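Local structure of xylulokinase (Brucella ovis, 5VM1) at residues 338-343 / 478-483; 381-386 / 472-477. The protein probably catalyses the ATP-dependent phosphorylation of D-xylulose to D-xylulose 5-phosphate, as a member of the FGGY family of carbohydrate kinases. All coordinates share one frame; numbering follows the deposited sequence.

Both interactions involve helix 470-488 near the C-terminus. Interaction 2 holds residues 472-477 of this helix against helix 367-390. Interaction 1 places the following residues, 478-483, against strand 337-339 and the residues that follow it. Their centres lie about 10 Å apart, and in sequence interaction 2 is nested within the loop closed by interaction 1. They meet around Tyr-480, whose OH lies 3.2 Å from Ala-381 CB. On the same ring, Tyr-480 CE1 is 3.5 Å from Asp-384 OD2. Asp-384 therefore packs against Tyr-480 while bonding Tyr-477, one turn earlier. Both contacts lie away from the predicted catalytic and substrate-binding residues.

Interaction 1 (338-343 / 478-483); sequences FLPYLS and QRYHAL
Leu-339 lays its CD2 methyl over one face of the Tyr-480 ring in a CH-pi contact. Leu-339 CD2 is 3.8 Å from the Tyr-480 ring centroid, displaced toward the CD2-CE2 side of that ring. The other methyl, Leu-339 CD1, approaches Leu-483 CB more loosely, at 4.3 Å. The Tyr-480 ring has CG anti to the backbone N (chi1 169°), which sends it from the helix toward 338-343. Its edge meets the backbone there: Phe-338 O lies near the ring plane, 3.4 Å from Tyr-480 CE2. Pro-340 also comes to this edge, with CD 3.5 Å from Tyr-480 OH. The two side chains cross at about a right angle.

Tyr-341 and Tyr-480 meet tip to tip, and their OH atoms are 3.2 Å apart. Water 1 bonds to both hydroxyls and lies in the plane of both rings. Water 2 bonds to Tyr-341 OH and donates to Tyr-480 O, at 3.1 Å. Tyr-341 OH is thus linked through water to both the side chain and the main chain of Tyr-480.

This is buried packing in the C-terminal part of the FGGY kinase fold. Leu-339 pairs through its backbone with Ser-357, in the two-stranded antiparallel sheet 337-339/357-359. Phe-380 of helix 367-390 also meets the Tyr-480 ring, which sits between this helix, strand 337-339 and its own helix 470-488.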
loop_
_atom_site.group_PDB
_atom_site.type_symbol
_atom_site.label_atom_id
_atom_site.label_comp_id
_atom_site.label_asym_id
_atom_site.label_seq_id
_atom_site.Cartn_x
_atom_site.Cartn_y
_atom_site.Cartn_z
ATOM N N PHE A 338 -6.215 -19.615 15.957
ATOM C CA PHE A 338 -5.085 -19.522 15.033
ATOM C C PHE A 338 -4.406 -18.164 15.206
ATOM O O PHE A 338 -5.066 -17.118 15.141
ATOM C CB PHE A 338 -5.539 -19.724 13.587
ATOM C CG PHE A 338 -4.444 -19.603 12.575
ATOM C CD1 PHE A 338 -3.484 -20.582 12.444
ATOM C CD2 PHE A 338 -4.380 -18.515 11.745
ATOM C CE1 PHE A 338 -2.470 -20.475 11.502
ATOM C CE2 PHE A 338 -3.375 -18.400 10.802
ATOM C CZ PHE A 338 -2.424 -19.382 10.680
ATOM N N LEU A 339 -3.114 -18.183 15.521
ATOM C CA LEU A 339 -2.308 -16.970 15.460
ATOM C C LEU A 339 -1.631 -16.878 14.094
ATOM O O LEU A 339 -0.823 -17.754 13.765
ATOM C CB LEU A 339 -1.260 -16.960 16.554
ATOM C CG LEU A 339 -1.615 -16.755 18.013
ATOM C CD1 LEU A 339 -0.316 -16.364 18.686
ATOM C CD2 LEU A 339 -2.654 -15.695 18.226
ATOM N N PRO A 340 -1.917 -15.849 13.270
ATOM C CA PRO A 340 -1.411 -15.845 11.884
ATOM C C PRO A 340 0.008 -15.309 11.716
ATOM O O PRO A 340 0.319 -14.703 10.688
ATOM C CB PRO A 340 -2.419 -14.948 11.155
ATOM C CG PRO A 340 -2.906 -14.015 12.196
ATOM C CD PRO A 340 -2.862 -14.742 13.518
ATOM N N TYR A 341 0.869 -15.499 12.711
ATOM C CA TYR A 341 2.193 -14.875 12.731
ATOM C C TYR A 341 3.241 -15.723 12.018
ATOM O O TYR A 341 4.367 -15.872 12.528
ATOM C CB TYR A 341 2.614 -14.596 14.171
ATOM C CG TYR A 341 1.602 -13.809 14.993
ATOM C CD1 TYR A 341 0.797 -12.826 14.397
ATOM C CD2 TYR A 341 1.442 -14.052 16.371
ATOM C CE1 TYR A 341 -0.145 -12.108 15.143
ATOM C CE2 TYR A 341 0.520 -13.321 17.139
ATOM C CZ TYR A 341 -0.271 -12.351 16.515
ATOM O OH TYR A 341 -1.187 -11.612 17.244
ATOM N N LEU A 342 2.914 -16.270 10.837
ATOM C CA LEU A 342 3.837 -17.152 10.114
ATOM C C LEU A 342 5.148 -16.467 9.743
ATOM O O LEU A 342 6.160 -17.157 9.542
ATOM C CB LEU A 342 3.178 -17.672 8.835
ATOM C CG LEU A 342 1.850 -18.397 9.079
ATOM C CD1 LEU A 342 1.138 -18.542 7.773
ATOM C CD2 LEU A 342 2.041 -19.742 9.748
ATOM N N SER A 343 5.155 -15.125 9.675
ATOM C CA SER A 343 6.316 -14.324 9.304
ATOM C C SER A 343 6.659 -13.320 10.380
ATOM O O SER A 343 7.184 -12.249 10.070
ATOM C CB SER A 343 6.087 -13.573 7.996
ATOM O OG SER A 343 5.671 -14.443 6.967
ATOM N N GLN A 478 -10.554 -12.630 23.119
ATOM C CA GLN A 478 -9.719 -12.547 24.317
ATOM C C GLN A 478 -8.763 -13.737 24.415
ATOM O O GLN A 478 -7.600 -13.570 24.809
ATOM C CB GLN A 478 -10.598 -12.422 25.564
ATOM C CG GLN A 478 -11.361 -11.086 25.628
ATOM C CD GLN A 478 -10.444 -9.874 25.787
ATOM O OE1 GLN A 478 -9.269 -10.006 26.149
ATOM N NE2 GLN A 478 -10.961 -8.692 25.445
ATOM N N ARG A 479 -9.220 -14.934 24.021
ATOM C CA ARG A 479 -8.332 -16.091 23.931
ATOM C C ARG A 479 -7.165 -15.809 22.990
ATOM O O ARG A 479 -5.998 -15.977 23.356
ATOM C CB ARG A 479 -9.128 -17.300 23.432
ATOM C CG ARG A 479 -9.174 -18.532 24.343
ATOM C CD ARG A 479 -10.598 -19.108 24.369
ATOM N NE ARG A 479 -11.062 -19.438 23.019
ATOM C CZ ARG A 479 -12.340 -19.445 22.638
ATOM N NH1 ARG A 479 -13.304 -19.127 23.514
ATOM N NH2 ARG A 479 -12.654 -19.759 21.371
ATOM N N TYR A 480 -7.465 -15.290 21.801
ATOM C CA TYR A 480 -6.427 -14.966 20.830
ATOM C C TYR A 480 -5.448 -13.946 21.398
ATOM O O TYR A 480 -4.232 -14.041 21.184
ATOM C CB TYR A 480 -7.104 -14.449 19.556
ATOM C CG TYR A 480 -6.221 -13.816 18.501
ATOM C CD1 TYR A 480 -5.792 -12.489 18.618
ATOM C CD2 TYR A 480 -5.874 -14.520 17.361
ATOM C CE1 TYR A 480 -5.008 -11.903 17.652
ATOM C CE2 TYR A 480 -5.083 -13.945 16.388
ATOM C CZ TYR A 480 -4.657 -12.630 16.533
ATOM O OH TYR A 480 -3.887 -12.049 15.548
ATOM N N HIS A 481 -5.969 -12.955 22.114
ATOM C CA HIS A 481 -5.134 -11.892 22.658
ATOM C C HIS A 481 -4.224 -12.399 23.778
ATOM O O HIS A 481 -3.073 -11.962 23.889
ATOM C CB HIS A 481 -6.025 -10.751 23.135
ATOM C CG HIS A 481 -5.273 -9.510 23.490
ATOM N ND1 HIS A 481 -5.451 -8.843 24.681
ATOM C CD2 HIS A 481 -4.350 -8.803 22.794
ATOM C CE1 HIS A 481 -4.663 -7.785 24.710
ATOM N NE2 HIS A 481 -3.981 -7.741 23.579
ATOM N N ALA A 482 -4.738 -13.289 24.650
ATOM C CA ALA A 482 -3.950 -13.849 25.754
ATOM C C ALA A 482 -2.857 -14.801 25.276
ATOM O O ALA A 482 -1.883 -15.020 25.999
ATOM C CB ALA A 482 -4.853 -14.565 26.752
ATOM N N LEU A 483 -3.009 -15.393 24.093
ATOM C CA LEU A 483 -1.988 -16.296 23.583
ATOM C C LEU A 483 -0.687 -15.570 23.268
ATOM O O LEU A 483 0.388 -16.175 23.383
ATOM C CB LEU A 483 -2.504 -17.028 22.351
ATOM C CG LEU A 483 -3.013 -18.408 22.764
ATOM C CD1 LEU A 483 -3.805 -19.095 21.665
ATOM C CD2 LEU A 483 -1.842 -19.261 23.198
HETATM O O HOH W 1 -2.734 -9.944 16.290
HETATM O O HOH W 2 -2.396 -12.202 19.530
#

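Interaction 2 (381-386 / 472-477); sequences AIRDNL and AYDEAY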
loop_
_atom_site.group_PDB
_atom_site.type_symbol
_atom_site.label_atom_id
_atom_site.label_comp_id
_atom_site.label_asym_id
_atom_site.label_seq_id
_atom_site.Cartn_x
_atom_site.Cartn_y
_atom_site.Cartn_z
ATOM N N ALA A 381 -6.578 -10.420 14.317
ATOM C CA ALA A 381 -5.446 -9.535 14.037
ATOM C C ALA A 381 -5.918 -8.186 13.508
ATOM O O ALA A 381 -5.383 -7.145 13.892
ATOM C CB ALA A 381 -4.494 -10.182 13.035
ATOM N N ILE A 382 -6.913 -8.181 12.619
ATOM C CA ILE A 382 -7.490 -6.911 12.182
ATOM C C ILE A 382 -8.061 -6.142 13.374
ATOM O O ILE A 382 -7.891 -4.929 13.484
ATOM C CB ILE A 382 -8.566 -7.151 11.104
ATOM C CG1 ILE A 382 -7.952 -7.772 9.851
ATOM C CG2 ILE A 382 -9.247 -5.837 10.728
ATOM C CD1 ILE A 382 -8.961 -8.247 8.887
ATOM N N ARG A 383 -8.723 -6.830 14.297
ATOM C CA ARG A 383 -9.239 -6.145 15.480
ATOM C C ARG A 383 -8.101 -5.621 16.354
ATOM O O ARG A 383 -8.229 -4.565 16.985
ATOM C CB ARG A 383 -10.214 -7.068 16.231
ATOM C CG ARG A 383 -10.037 -7.209 17.683
ATOM C CD ARG A 383 -11.175 -6.636 18.457
ATOM N NE ARG A 383 -12.283 -7.549 18.766
ATOM C CZ ARG A 383 -12.960 -7.501 19.921
ATOM N NH1 ARG A 383 -13.978 -8.327 20.159
ATOM N NH2 ARG A 383 -12.593 -6.628 20.861
ATOM N N ASP A 384 -6.989 -6.354 16.425
ATOM C CA ASP A 384 -5.802 -5.795 17.059
ATOM C C ASP A 384 -5.327 -4.534 16.335
ATOM O O ASP A 384 -4.882 -3.565 16.970
ATOM C CB ASP A 384 -4.681 -6.838 17.145
ATOM C CG ASP A 384 -4.734 -7.637 18.426
ATOM O OD1 ASP A 384 -5.418 -7.179 19.379
ATOM O OD2 ASP A 384 -4.043 -8.682 18.519
ATOM N N ASN A 385 -5.415 -4.524 15.008
ATOM C CA ASN A 385 -5.006 -3.338 14.268
ATOM C C ASN A 385 -5.938 -2.158 14.537
ATOM O O ASN A 385 -5.473 -1.032 14.757
ATOM C CB ASN A 385 -4.916 -3.663 12.783
ATOM C CG ASN A 385 -3.575 -4.239 12.427
ATOM O OD1 ASN A 385 -2.776 -3.639 11.694
ATOM N ND2 ASN A 385 -3.284 -5.392 13.018
ATOM N N LEU A 386 -7.256 -2.398 14.532
ATOM C CA LEU A 386 -8.211 -1.328 14.801
ATOM C C LEU A 386 -7.986 -0.728 16.183
ATOM O O LEU A 386 -8.110 0.490 16.368
ATOM C CB LEU A 386 -9.645 -1.839 14.638
ATOM C CG LEU A 386 -10.811 -0.883 14.945
ATOM C CD1 LEU A 386 -12.009 -1.158 14.044
ATOM C CD2 LEU A 386 -11.253 -0.950 16.382
ATOM N N ALA A 472 -19.700 -14.262 21.630
ATOM C CA ALA A 472 -18.791 -15.385 21.430
ATOM C C ALA A 472 -17.509 -14.940 20.740
ATOM O O ALA A 472 -16.424 -15.441 21.055
ATOM C CB ALA A 472 -19.483 -16.502 20.648
ATOM N N TYR A 473 -17.603 -13.968 19.824
ATOM C CA TYR A 473 -16.394 -13.465 19.177
ATOM C C TYR A 473 -15.513 -12.685 20.149
ATOM O O TYR A 473 -14.286 -12.745 20.022
ATOM C CB TYR A 473 -16.745 -12.604 17.957
ATOM C CG TYR A 473 -16.618 -13.324 16.633
ATOM C CD1 TYR A 473 -17.530 -14.317 16.264
ATOM C CD2 TYR A 473 -15.551 -13.059 15.772
ATOM C CE1 TYR A 473 -17.408 -14.999 15.060
ATOM C CE2 TYR A 473 -15.418 -13.759 14.557
ATOM C CZ TYR A 473 -16.351 -14.716 14.213
ATOM O OH TYR A 473 -16.222 -15.406 13.031
ATOM N N ASP A 474 -16.102 -11.947 21.106
ATOM C CA ASP A 474 -15.301 -11.303 22.157
ATOM C C ASP A 474 -14.558 -12.335 22.987
ATOM O O ASP A 474 -13.358 -12.196 23.278
ATOM C CB ASP A 474 -16.182 -10.483 23.106
ATOM C CG ASP A 474 -16.554 -9.114 22.566
ATOM O OD1 ASP A 474 -15.956 -8.639 21.564
ATOM O OD2 ASP A 474 -17.472 -8.511 23.181
ATOM N N GLU A 475 -15.270 -13.385 23.376
ATOM C CA GLU A 475 -14.668 -14.427 24.185
ATOM C C GLU A 475 -13.513 -15.064 23.424
ATOM O O GLU A 475 -12.417 -15.233 23.972
ATOM C CB GLU A 475 -15.771 -15.419 24.554
ATOM C CG GLU A 475 -15.431 -16.607 25.396
ATOM C CD GLU A 475 -16.604 -17.563 25.425
ATOM O OE1 GLU A 475 -16.394 -18.783 25.232
ATOM O OE2 GLU A 475 -17.745 -17.076 25.604
ATOM N N ALA A 476 -13.725 -15.360 22.136
ATOM C CA ALA A 476 -12.659 -15.925 21.319
ATOM C C ALA A 476 -11.559 -14.899 21.047
ATOM O O ALA A 476 -10.371 -15.253 20.991
ATOM C CB ALA A 476 -13.232 -16.472 20.013
ATOM N N TYR A 477 -11.928 -13.627 20.863
ATOM C CA TYR A 477 -10.901 -12.607 20.694
ATOM C C TYR A 477 -9.982 -12.557 21.911
ATOM O O TYR A 477 -8.756 -12.455 21.767
ATOM C CB TYR A 477 -11.496 -11.210 20.434
ATOM C CG TYR A 477 -10.387 -10.186 20.565
ATOM C CD1 TYR A 477 -9.375 -10.109 19.595
ATOM C CD2 TYR A 477 -10.291 -9.358 21.692
ATOM C CE1 TYR A 477 -8.312 -9.232 19.734
ATOM C CE2 TYR A 477 -9.244 -8.472 21.839
ATOM C CZ TYR A 477 -8.262 -8.408 20.862
ATOM O OH TYR A 477 -7.231 -7.528 21.023
#
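Arg-383 is bent at chi2 and again at chi3 (90°), which turns its guanidinium flat onto the Tyr-477 ring. Tyr-477 has CG anti to its backbone N, so the ring reaches from helix 470-488 toward helix 367-390. The guanidinium and ring planes are 8° apart, with centres separated by 4.1 Å. This is an off-centre cation-pi stack. Nearer its backbone, Arg-383 places CG over the same ring, 3.4 Å from Tyr-477 CE1. Aliphatic and charged parts of one side chain thus line the aromatic surface.

At the far end, Arg-383 NH1 forms a salt bridge with Asp-474 OD1 at 2.4 Å. The carboxylate oxygen uses its anti lone pair and lies near the guanidinium plane. The two flat groups are turned 68° from each other. Asp-474 is one turn before Tyr-477, so both grip Arg-383 from the same helix.

The two helices belong to the C-terminal part of the FGGY kinase fold, of the actin-like ATPase clan. Their local axes run almost perpendicular, 12.0 Å apart, and long side chains bridge them. Tyr-477 OH donates to Asp-384 OD1 at 2.5 Å. The oxygen lies at the ring edge, whereas the hydroxyl approaches from above the carboxylate plane. The carboxylate of Asp-384 also touches His-481. Leu-419 of helix 409-419 packs against Arg-383.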